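Local structure of NAD(P)H dehydrogenase (quinone) (Mycobacterium tuberculosis, 1XDI) at residues Ala17-Ala22 with Ala103-Met108; Gln111-Arg116 with Ile131-Ala136; Arg116-Asp121 with Leu286-Ile291. The protein reduces quinones to quinols with NADH or NADPH, using one FAD per subunit, and may contribute to virulence by raising resistance to reactive oxygen intermediates. All coordinates share one frame; numbering follows the deposited sequence.

Contact 1: residues Ala17-Ala22 with Ala103-Met108; sequences AALVAA and AQLLSM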
loop_
_atom_site.group_PDB
_atom_site.type_symbol
_atom_site.label_atom_id
_atom_site.label_comp_id
_atom_site.label_asym_id
_atom_site.label_seq_id
_atom_site.Cartn_x
_atom_site.Cartn_y
_atom_site.Cartn_z
ATOM N N ALA A 17 19.535 18.381 -10.390
ATOM C CA ALA A 17 18.741 19.168 -9.455
ATOM C C ALA A 17 18.198 20.233 -10.410
ATOM O O ALA A 17 17.056 20.692 -10.299
ATOM C CB ALA A 17 19.617 19.822 -8.387
ATOM N N ALA A 18 19.041 20.603 -11.374
ATOM C CA ALA A 18 18.688 21.592 -12.382
ATOM C C ALA A 18 17.654 20.977 -13.294
ATOM O O ALA A 18 16.666 21.599 -13.658
ATOM C CB ALA A 18 19.920 21.991 -13.187
ATOM N N LEU A 19 17.904 19.730 -13.654
ATOM C CA LEU A 19 17.020 18.999 -14.543
ATOM C C LEU A 19 15.623 19.007 -13.988
ATOM O O LEU A 19 14.702 19.330 -14.700
ATOM C CB LEU A 19 17.498 17.559 -14.697
ATOM C CG LEU A 19 17.574 17.061 -16.136
ATOM C CD1 LEU A 19 18.109 18.156 -17.035
ATOM C CD2 LEU A 19 18.504 15.880 -16.221
ATOM N N VAL A 20 15.489 18.645 -12.706
ATOM C CA VAL A 20 14.199 18.585 -12.005
ATOM C C VAL A 20 13.624 19.955 -11.929
ATOM O O VAL A 20 12.433 20.111 -12.080
ATOM C CB VAL A 20 14.323 17.998 -10.516
ATOM C CG1 VAL A 20 13.303 18.686 -9.558
ATOM C CG2 VAL A 20 14.094 16.475 -10.523
ATOM N N ALA A 21 14.482 20.942 -11.694
ATOM C CA ALA A 21 14.066 22.342 -11.582
ATOM C C ALA A 21 13.405 22.865 -12.815
ATOM O O ALA A 21 12.254 23.258 -12.787
ATOM C CB ALA A 21 15.252 23.211 -11.265
ATOM N N ALA A 22 14.164 22.882 -13.905
ATOM C CA ALA A 22 13.685 23.341 -15.212
ATOM C C ALA A 22 12.595 22.471 -15.856
ATOM O O ALA A 22 11.807 22.979 -16.641
ATOM C CB ALA A 22 14.848 23.426 -16.165
ATOM N N ALA A 103 23.789 18.842 -23.358
ATOM C CA ALA A 103 22.779 19.107 -24.359
ATOM C C ALA A 103 21.355 19.081 -23.759
ATOM O O ALA A 103 20.493 19.901 -24.090
ATOM C CB ALA A 103 22.934 18.111 -25.516
ATOM N N GLN A 104 21.121 18.168 -22.833
ATOM C CA GLN A 104 19.806 18.091 -22.240
ATOM C C GLN A 104 19.531 19.350 -21.417
ATOM O O GLN A 104 18.452 19.945 -21.562
ATOM C CB GLN A 104 19.741 16.878 -21.359
ATOM C CG GLN A 104 18.375 16.332 -21.074
ATOM C CD GLN A 104 18.426 15.297 -19.950
ATOM O OE1 GLN A 104 19.451 14.613 -19.746
ATOM N NE2 GLN A 104 17.330 15.171 -19.230
ATOM N N LEU A 105 20.492 19.744 -20.566
ATOM C CA LEU A 105 20.351 20.936 -19.735
ATOM C C LEU A 105 20.088 22.121 -20.633
ATOM O O LEU A 105 19.136 22.871 -20.426
ATOM C CB LEU A 105 21.631 21.240 -18.949
ATOM C CG LEU A 105 22.165 20.323 -17.849
ATOM C CD1 LEU A 105 23.312 21.028 -17.107
ATOM C CD2 LEU A 105 21.051 19.948 -16.881
ATOM N N LEU A 106 20.949 22.269 -21.643
ATOM C CA LEU A 106 20.916 23.367 -22.602
ATOM C C LEU A 106 19.636 23.525 -23.403
ATOM O O LEU A 106 19.172 24.638 -23.626
ATOM C CB LEU A 106 22.113 23.235 -23.543
ATOM C CG LEU A 106 23.240 24.294 -23.453
ATOM C CD1 LEU A 106 23.589 24.774 -22.048
ATOM C CD2 LEU A 106 24.413 23.682 -24.064
ATOM N N SER A 107 19.042 22.418 -23.826
ATOM C CA SER A 107 17.815 22.483 -24.618
ATOM C C SER A 107 16.643 22.595 -23.683
ATOM O O SER A 107 15.518 22.886 -24.123
ATOM C CB SER A 107 17.635 21.218 -25.441
ATOM O OG SER A 107 17.292 20.163 -24.566
ATOM N N MET A 108 16.885 22.331 -22.401
ATOM C CA MET A 108 15.808 22.430 -21.432
ATOM C C MET A 108 15.784 23.882 -20.936
ATOM O O MET A 108 14.986 24.282 -20.065
ATOM C CB MET A 108 16.018 21.438 -20.281
ATOM C CG MET A 108 14.712 20.889 -19.709
ATOM S SD MET A 108 14.051 19.427 -20.614
ATOM C CE MET A 108 13.619 20.091 -22.351
#
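L19 and L105 meet through their branch tips, CD1 of L19 lying 3.4 Å from CD2 of L105, and the two side chains cross at about a right angle. This is how two helices can still close an apolar seam when the axes of the two segments come no closer than 10.3 Å: leucine branches bridge the gap. The same CD2 of L105 comes to 4.4 Å from CB of A18. CB of A22 rests 4.4 Å from CG of M108, the residue just past the end of helix 83-107. Polar groups enter only by packing, for no hydrogen bond links the segments. In Q104 CG stands anti to the backbone N (chi1 -158°); the extended chain carries the amide across L19 at about a right angle, NE2 3.3 Å from CD2 of L19. The two segments run in nearly the same direction, at 29°. Helix 12-24 follows the first strand of the Rossmann-type FAD domain; A18, A21 and A22 bed it on V31 and V33 of strand 29-35, with I5 and I7 of strand 3-8 beside them, while V20 turns to helix 325-339 and Q104 packs on R463 of the second subunit.

Contact 2: residues Gln111-Arg116 with Ile131-Ala136; sequences QVIAGR and IKATAA. With FAD (flavin-adenine dinucleotide), chain C.
R116 carries its CG anti to the backbone N (chi1 -165°), which lays that carbon over the adenine face at its amino group, CG of R116 3.3 Å from FAD N6A; in T134, across from it, OG1 stands beside the backbone N. A bend at chi3 (87°) then turns NE of R116 out of the line of its chain, and OG1 of T134 lies obliquely to the guanidinium, 4.2 Å from NH1 of R116, with no bond between them. The backbones do the joining. R116 N gives a nearly straight hydrogen bond to T134 O at 2.9 Å, and T134 N returns one to R116 O, so the two residues form an antiparallel hydrogen-bonded pair with both side chains on one face of the sheet. R116 O also has CA of A133 3.3 Å away, a CA-H...O contact. The pair marks where the FAD domain changes sheets: strand 111-114 is the edge of the parallel Rossmann sheet, bonded to strand 29-35, whereas strand 116-119 opens the three-stranded antiparallel meander. G115 lies at the turnover, its CA 3.3 Å from T134 O and its own O 3.5 Å from FAD C2A, while its backbone is still bonded to D35. Earlier in strand 111-114, I113 sends CG2 to CB of A133, 4.0 Å away, an apolar touch between the two sheets that continues through A133 to I34 of strand 29-35.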
loop_
_atom_site.group_PDB
_atom_site.type_symbol
_atom_site.label_atom_id
_atom_site.label_comp_id
_atom_site.label_asym_id
_atom_site.label_seq_id
_atom_site.Cartn_x
_atom_site.Cartn_y
_atom_site.Cartn_z
ATOM N N GLN A 111 20.779 27.653 -18.190
ATOM C CA GLN A 111 21.961 28.517 -18.512
ATOM C C GLN A 111 23.225 27.959 -17.863
ATOM O O GLN A 111 23.440 28.144 -16.666
ATOM C CB GLN A 111 21.763 29.960 -17.987
ATOM C CG GLN A 111 20.454 30.603 -18.483
ATOM C CD GLN A 111 20.237 30.333 -19.955
ATOM O OE1 GLN A 111 20.990 30.842 -20.810
ATOM N NE2 GLN A 111 19.248 29.498 -20.273
ATOM N N VAL A 112 24.052 27.263 -18.643
ATOM C CA VAL A 112 25.289 26.691 -18.120
ATOM C C VAL A 112 26.394 27.725 -18.243
ATOM O O VAL A 112 26.553 28.303 -19.320
ATOM C CB VAL A 112 25.711 25.509 -18.924
ATOM C CG1 VAL A 112 26.852 24.853 -18.263
ATOM C CG2 VAL A 112 24.591 24.558 -19.034
ATOM N N ILE A 113 27.124 27.980 -17.151
ATOM C CA ILE A 113 28.255 28.923 -17.145
ATOM C C ILE A 113 29.529 28.239 -16.669
ATOM O O ILE A 113 29.700 27.987 -15.486
ATOM C CB ILE A 113 28.055 30.112 -16.176
ATOM C CG1 ILE A 113 27.011 31.087 -16.704
ATOM C CG2 ILE A 113 29.400 30.827 -15.952
ATOM C CD1 ILE A 113 26.926 32.334 -15.877
ATOM N N ALA A 114 30.443 27.982 -17.584
ATOM C CA ALA A 114 31.714 27.333 -17.241
ATOM C C ALA A 114 32.573 28.278 -16.403
ATOM O O ALA A 114 33.039 29.312 -16.905
ATOM C CB ALA A 114 32.460 26.923 -18.539
ATOM N N GLY A 115 32.799 27.913 -15.140
ATOM C CA GLY A 115 33.568 28.752 -14.250
ATOM C C GLY A 115 33.464 28.279 -12.825
ATOM O O GLY A 115 32.847 27.276 -12.530
ATOM N N ARG A 116 34.086 29.003 -11.919
ATOM C CA ARG A 116 34.087 28.634 -10.520
ATOM C C ARG A 116 33.191 29.707 -9.881
ATOM O O ARG A 116 33.353 30.924 -10.150
ATOM C CB ARG A 116 35.518 28.707 -9.993
ATOM C CG ARG A 116 35.753 28.029 -8.657
ATOM C CD ARG A 116 36.936 28.619 -7.902
ATOM N NE ARG A 116 36.501 29.784 -7.099
ATOM C CZ ARG A 116 36.966 31.048 -7.205
ATOM N NH1 ARG A 116 37.915 31.382 -8.090
ATOM N NH2 ARG A 116 36.468 31.997 -6.409
ATOM N N ILE A 131 25.863 35.487 -6.116
ATOM C CA ILE A 131 26.971 34.615 -6.485
ATOM C C ILE A 131 27.826 35.190 -7.590
ATOM O O ILE A 131 27.318 35.912 -8.437
ATOM C CB ILE A 131 26.438 33.281 -6.893
ATOM C CG1 ILE A 131 25.857 32.621 -5.636
ATOM C CG2 ILE A 131 27.517 32.483 -7.600
ATOM C CD1 ILE A 131 24.872 31.520 -5.927
ATOM N N LYS A 132 29.128 34.884 -7.570
ATOM C CA LYS A 132 30.063 35.388 -8.580
ATOM C C LYS A 132 30.678 34.231 -9.313
ATOM O O LYS A 132 31.136 33.290 -8.672
ATOM C CB LYS A 132 31.180 36.206 -7.908
ATOM C CG LYS A 132 32.415 36.415 -8.784
ATOM C CD LYS A 132 33.313 37.526 -8.269
ATOM C CE LYS A 132 34.195 37.095 -7.095
ATOM N NZ LYS A 132 34.986 38.248 -6.556
ATOM N N ALA A 133 30.708 34.277 -10.639
ATOM C CA ALA A 133 31.310 33.161 -11.388
ATOM C C ALA A 133 32.607 33.654 -11.954
ATOM O O ALA A 133 32.644 34.715 -12.537
ATOM C CB ALA A 133 30.388 32.703 -12.525
ATOM N N THR A 134 33.684 32.917 -11.765
ATOM C CA THR A 134 34.939 33.379 -12.339
ATOM C C THR A 134 35.329 32.407 -13.393
ATOM O O THR A 134 35.462 31.215 -13.136
ATOM C CB THR A 134 36.099 33.422 -11.370
ATOM O OG1 THR A 134 35.839 34.336 -10.297
ATOM C CG2 THR A 134 37.292 33.888 -12.111
ATOM N N ALA A 135 35.520 32.928 -14.592
ATOM C CA ALA A 135 35.887 32.108 -15.743
ATOM C C ALA A 135 37.365 31.731 -15.708
ATOM O O ALA A 135 38.112 32.253 -14.895
ATOM C CB ALA A 135 35.588 32.874 -16.998
ATOM N N ALA A 136 37.791 30.822 -16.579
ATOM C CA ALA A 136 39.216 30.475 -16.620
ATOM C C ALA A 136 39.937 31.636 -17.328
ATOM O O ALA A 136 41.142 31.782 -17.226
ATOM C CB ALA A 136 39.444 29.142 -17.358
HETATM P PA FAD C . 31.055 15.852 -8.422
HETATM O O1A FAD C . 32.398 15.550 -7.768
HETATM O O2A FAD C . 30.528 14.806 -9.403
HETATM O O5B FAD C . 31.255 17.192 -9.121
HETATM C C5B FAD C . 31.035 18.498 -8.584
HETATM C C4B FAD C . 31.569 19.323 -9.735
HETATM O O4B FAD C . 31.431 20.702 -9.508
HETATM C C3B FAD C . 33.123 19.132 -10.160
HETATM O O3B FAD C . 33.321 18.211 -11.233
HETATM C C2B FAD C . 33.612 20.467 -10.468
HETATM O O2B FAD C . 33.827 20.828 -11.835
HETATM C C1B FAD C . 32.592 21.423 -9.902
HETATM N N9A FAD C . 33.019 22.339 -8.920
HETATM C C8A FAD C . 33.806 22.244 -7.790
HETATM N N7A FAD C . 33.962 23.381 -7.162
HETATM C C5A FAD C . 33.250 24.276 -7.904
HETATM C C6A FAD C . 33.002 25.655 -7.803
HETATM N N6A FAD C . 33.494 26.396 -6.831
HETATM N N1A FAD C . 32.212 26.246 -8.767
HETATM C C2A FAD C . 31.684 25.539 -9.779
HETATM N N3A FAD C . 31.877 24.176 -9.952
HETATM C C4A FAD C . 32.713 23.665 -8.906
HETATM N N1 FAD C . 29.288 6.632 -7.061
HETATM C C2 FAD C . 28.321 5.762 -7.483
HETATM O O2 FAD C . 27.114 5.971 -7.254
HETATM N N3 FAD C . 28.700 4.634 -8.174
HETATM C C4 FAD C . 29.980 4.287 -8.503
HETATM O O4 FAD C . 30.184 3.249 -9.132
HETATM C C4X FAD C . 30.918 5.135 -8.087
HETATM N N5 FAD C . 32.258 4.796 -8.427
HETATM C C5X FAD C . 33.259 5.700 -7.989
HETATM C C6 FAD C . 34.616 5.457 -8.298
HETATM C C7 FAD C . 35.662 6.324 -7.885
HETATM C C7M FAD C . 37.130 6.010 -8.264
HETATM C C8 FAD C . 35.309 7.470 -7.113
HETATM C C8M FAD C . 36.346 8.455 -6.599
HETATM C C9 FAD C . 34.007 7.746 -6.811
HETATM C C9A FAD C . 32.967 6.924 -7.232
HETATM N N10 FAD C . 31.539 7.172 -6.950
HETATM C C10 FAD C . 30.563 6.314 -7.370
HETATM C "C1'" FAD C . 31.242 8.367 -6.256
HETATM C "C2'" FAD C . 30.541 9.421 -7.060
HETATM O "O2'" FAD C . 31.344 9.712 -8.257
HETATM C "C3'" FAD C . 30.332 10.695 -6.290
HETATM O "O3'" FAD C . 29.420 10.435 -5.255
HETATM C "C4'" FAD C . 29.691 11.825 -7.071
HETATM O "O4'" FAD C . 30.705 12.086 -8.113
HETATM C "C5'" FAD C . 29.552 13.113 -6.421
HETATM O "O5'" FAD C . 28.837 13.986 -7.282
HETATM P P FAD C . 28.635 15.509 -7.010
HETATM O O1P FAD C . 27.774 15.946 -8.047
HETATM O O2P FAD C . 28.246 15.835 -5.621
HETATM O O3P FAD C . 30.080 16.011 -7.208
#

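Contact 3: residues Arg116-Asp121 with Leu286-Ile291; sequences RGELID and LERVGI. With FAD (flavin-adenine dinucleotide), chain C.
Strand 116-119, an edge of the three-stranded antiparallel meander in the FAD domain, is met by a loop from much later in the chain, R288 and V289 reaching L119, E118 and D121. The loop contains a type I beta turn from E287 to G290, and it lies ahead of strand 312-314, the far edge of the parallel Rossmann sheet. R288 carries most of the contact. Its CG is anti to the carbonyl carbon (chi1 -71°), and the chain runs extended to NE across the backbone at I120, CD of R288 lying 3.7 Å from CA of I120. At the tip, NH1 donates to the backbone O of L119 at 2.9 Å; the acceptor sits near the guanidinium edge and the hydrogen bond is bent, 140° at the hydrogen. The same NH1 forms a wider salt bridge with OE2 of E118 at 3.6 Å, the carboxylate and guanidinium planes lying 62° apart. E118 therefore stands between two arginines, since its OE1 pairs with NH2 of R116 at 3.2 Å, and this placement would probably favour its ionised form. On the apolar side, L119 splits its branches: CD1 goes to CD2 of L286 and CD2 to CG2 of V289, and both L119 and V289 also touch I312 of strand 312-314. CG2 of V289 also touches OD2 of D121, whose carboxylate is held elsewhere, OD2 by H129 ND1 and OD1 by R130 N. Toward the strand's other end G117, a residue of the FAD site, meets the adenine through its backbone N and O. G117 N donates to N1A of FAD at 3.0 Å in a nearly straight bond, while FAD N6A returns a weak hydrogen bond to G117 O at 3.5 Å.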
loop_
_atom_site.group_PDB
_atom_site.type_symbol
_atom_site.label_atom_id
_atom_site.label_comp_id
_atom_site.label_asym_id
_atom_site.label_seq_id
_atom_site.Cartn_x
_atom_site.Cartn_y
_atom_site.Cartn_z
ATOM N N ARG A 116 34.086 29.003 -11.919
ATOM C CA ARG A 116 34.087 28.634 -10.520
ATOM C C ARG A 116 33.191 29.707 -9.881
ATOM O O ARG A 116 33.353 30.924 -10.150
ATOM C CB ARG A 116 35.518 28.707 -9.993
ATOM C CG ARG A 116 35.753 28.029 -8.657
ATOM C CD ARG A 116 36.936 28.619 -7.902
ATOM N NE ARG A 116 36.501 29.784 -7.099
ATOM C CZ ARG A 116 36.966 31.048 -7.205
ATOM N NH1 ARG A 116 37.915 31.382 -8.090
ATOM N NH2 ARG A 116 36.468 31.997 -6.409
ATOM N N GLY A 117 32.223 29.274 -9.073
ATOM C CA GLY A 117 31.334 30.229 -8.470
ATOM C C GLY A 117 31.577 30.422 -6.988
ATOM O O GLY A 117 32.100 29.531 -6.303
ATOM N N GLU A 118 31.205 31.592 -6.473
ATOM C CA GLU A 118 31.358 31.831 -5.056
ATOM C C GLU A 118 30.310 32.837 -4.584
ATOM O O GLU A 118 29.827 33.648 -5.373
ATOM C CB GLU A 118 32.782 32.290 -4.785
ATOM C CG GLU A 118 32.919 33.621 -4.154
ATOM C CD GLU A 118 34.274 34.233 -4.409
ATOM O OE1 GLU A 118 34.605 34.464 -5.590
ATOM O OE2 GLU A 118 35.000 34.487 -3.422
ATOM N N LEU A 119 29.937 32.729 -3.303
ATOM C CA LEU A 119 28.973 33.616 -2.642
ATOM C C LEU A 119 29.616 34.951 -2.296
ATOM O O LEU A 119 30.705 34.965 -1.709
ATOM C CB LEU A 119 28.483 32.986 -1.337
ATOM C CG LEU A 119 27.264 32.106 -1.422
ATOM C CD1 LEU A 119 27.446 30.993 -0.472
ATOM C CD2 LEU A 119 26.037 32.893 -1.102
ATOM N N ILE A 120 28.978 36.070 -2.658
ATOM C CA ILE A 120 29.547 37.369 -2.308
ATOM C C ILE A 120 28.593 38.299 -1.562
ATOM O O ILE A 120 28.779 39.515 -1.600
ATOM C CB ILE A 120 30.078 38.132 -3.530
ATOM C CG1 ILE A 120 28.933 38.470 -4.482
ATOM C CG2 ILE A 120 31.134 37.327 -4.249
ATOM C CD1 ILE A 120 29.413 39.242 -5.774
ATOM N N ASP A 121 27.598 37.744 -0.870
ATOM C CA ASP A 121 26.623 38.543 -0.112
ATOM C C ASP A 121 27.167 39.692 0.725
ATOM O O ASP A 121 28.107 39.536 1.508
ATOM C CB ASP A 121 25.818 37.657 0.815
ATOM C CG ASP A 121 24.934 36.700 0.075
ATOM O OD1 ASP A 121 25.341 36.253 -1.020
ATOM O OD2 ASP A 121 23.842 36.389 0.597
ATOM N N LEU A 286 31.292 30.829 2.083
ATOM C CA LEU A 286 30.274 30.357 3.005
ATOM C C LEU A 286 30.333 31.200 4.272
ATOM O O LEU A 286 29.428 31.149 5.089
ATOM C CB LEU A 286 30.514 28.902 3.351
ATOM C CG LEU A 286 30.522 27.928 2.176
ATOM C CD1 LEU A 286 31.248 26.633 2.537
ATOM C CD2 LEU A 286 29.089 27.673 1.787
ATOM N N GLU A 287 31.402 31.984 4.422
ATOM C CA GLU A 287 31.566 32.869 5.575
ATOM C C GLU A 287 30.640 34.038 5.451
ATOM O O GLU A 287 30.133 34.517 6.449
ATOM C CB GLU A 287 32.957 33.469 5.640
ATOM C CG GLU A 287 34.054 32.625 5.027
ATOM C CD GLU A 287 34.634 33.212 3.734
ATOM O OE1 GLU A 287 34.847 34.457 3.654
ATOM O OE2 GLU A 287 34.896 32.406 2.808
ATOM N N ARG A 288 30.471 34.525 4.224
ATOM C CA ARG A 288 29.644 35.688 3.974
ATOM C C ARG A 288 28.189 35.414 4.282
ATOM O O ARG A 288 27.357 36.330 4.359
ATOM C CB ARG A 288 29.812 36.172 2.516
ATOM C CG ARG A 288 31.175 36.820 2.275
ATOM C CD ARG A 288 31.354 37.463 0.895
ATOM N NE ARG A 288 32.774 37.727 0.664
ATOM C CZ ARG A 288 33.625 36.932 -0.006
ATOM N NH1 ARG A 288 33.233 35.774 -0.570
ATOM N NH2 ARG A 288 34.908 37.289 -0.089
ATOM N N VAL A 289 27.881 34.159 4.520
ATOM C CA VAL A 289 26.508 33.871 4.778
ATOM C C VAL A 289 26.215 33.192 6.128
ATOM O O VAL A 289 25.077 32.774 6.393
ATOM C CB VAL A 289 25.985 33.115 3.553
ATOM C CG1 VAL A 289 25.460 31.732 3.915
ATOM C CG2 VAL A 289 24.981 33.998 2.851
ATOM N N GLY A 290 27.236 33.119 6.987
ATOM C CA GLY A 290 27.073 32.527 8.304
ATOM C C GLY A 290 27.380 31.053 8.569
ATOM O O GLY A 290 27.418 30.614 9.719
ATOM N N ILE A 291 27.575 30.282 7.512
ATOM C CA ILE A 291 27.869 28.880 7.642
ATOM C C ILE A 291 29.326 28.680 8.066
ATOM O O ILE A 291 30.186 29.492 7.794
ATOM C CB ILE A 291 27.610 28.173 6.315
ATOM C CG1 ILE A 291 26.121 28.124 6.039
ATOM C CG2 ILE A 291 28.168 26.776 6.316
ATOM C CD1 ILE A 291 25.865 27.629 4.646
HETATM P PA FAD C . 31.055 15.852 -8.422
HETATM O O1A FAD C . 32.398 15.550 -7.768
HETATM O O2A FAD C . 30.528 14.806 -9.403
HETATM O O5B FAD C . 31.255 17.192 -9.121
HETATM C C5B FAD C . 31.035 18.498 -8.584
HETATM C C4B FAD C . 31.569 19.323 -9.735
HETATM O O4B FAD C . 31.431 20.702 -9.508
HETATM C C3B FAD C . 33.123 19.132 -10.160
HETATM O O3B FAD C . 33.321 18.211 -11.233
HETATM C C2B FAD C . 33.612 20.467 -10.468
HETATM O O2B FAD C . 33.827 20.828 -11.835
HETATM C C1B FAD C . 32.592 21.423 -9.902
HETATM N N9A FAD C . 33.019 22.339 -8.920
HETATM C C8A FAD C . 33.806 22.244 -7.790
HETATM N N7A FAD C . 33.962 23.381 -7.162
HETATM C C5A FAD C . 33.250 24.276 -7.904
HETATM C C6A FAD C . 33.002 25.655 -7.803
HETATM N N6A FAD C . 33.494 26.396 -6.831
HETATM N N1A FAD C . 32.212 26.246 -8.767
HETATM C C2A FAD C . 31.684 25.539 -9.779
HETATM N N3A FAD C . 31.877 24.176 -9.952
HETATM C C4A FAD C . 32.713 23.665 -8.906
HETATM N N1 FAD C . 29.288 6.632 -7.061
HETATM C C2 FAD C . 28.321 5.762 -7.483
HETATM O O2 FAD C . 27.114 5.971 -7.254
HETATM N N3 FAD C . 28.700 4.634 -8.174
HETATM C C4 FAD C . 29.980 4.287 -8.503
HETATM O O4 FAD C . 30.184 3.249 -9.132
HETATM C C4X FAD C . 30.918 5.135 -8.087
HETATM N N5 FAD C . 32.258 4.796 -8.427
HETATM C C5X FAD C . 33.259 5.700 -7.989
HETATM C C6 FAD C . 34.616 5.457 -8.298
HETATM C C7 FAD C . 35.662 6.324 -7.885
HETATM C C7M FAD C . 37.130 6.010 -8.264
HETATM C C8 FAD C . 35.309 7.470 -7.113
HETATM C C8M FAD C . 36.346 8.455 -6.599
HETATM C C9 FAD C . 34.007 7.746 -6.811
HETATM C C9A FAD C . 32.967 6.924 -7.232
HETATM N N10 FAD C . 31.539 7.172 -6.950
HETATM C C10 FAD C . 30.563 6.314 -7.370
HETATM C "C1'" FAD C . 31.242 8.367 -6.256
HETATM C "C2'" FAD C . 30.541 9.421 -7.060
HETATM O "O2'" FAD C . 31.344 9.712 -8.257
HETATM C "C3'" FAD C . 30.332 10.695 -6.290
HETATM O "O3'" FAD C . 29.420 10.435 -5.255
HETATM C "C4'" FAD C . 29.691 11.825 -7.071
HETATM O "O4'" FAD C . 30.705 12.086 -8.113
HETATM C "C5'" FAD C . 29.552 13.113 -6.421
HETATM O "O5'" FAD C . 28.837 13.986 -7.282
HETATM P P FAD C . 28.635 15.509 -7.010
HETATM O O1P FAD C . 27.774 15.946 -8.047
HETATM O O2P FAD C . 28.246 15.835 -5.621
HETATM O O3P FAD C . 30.080 16.011 -7.208
#

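In the fold
The three contacts illustrate how chemistry follows place in a fold. Contact 1 is largely buried and joins two helices by side-chain packing without a hydrogen bond; contacts 2 and 3 are partly buried, and contact 2 rests on paired backbone bonds, contact 3 on an arginine bonded to a backbone carbonyl and to a carboxylate. Contacts 2 and 3 share R116, both touch FAD and both involve the antiparallel sheet, where K132 N of one probably bonds to E118 O of the other. Contact 1 joins them through the chain: helix 83-107 leads into strand 111-114, and L105 and L106 pack on V112, although its centre lies about 17 Å from that of contact 2 and 25 Å from that of contact 3.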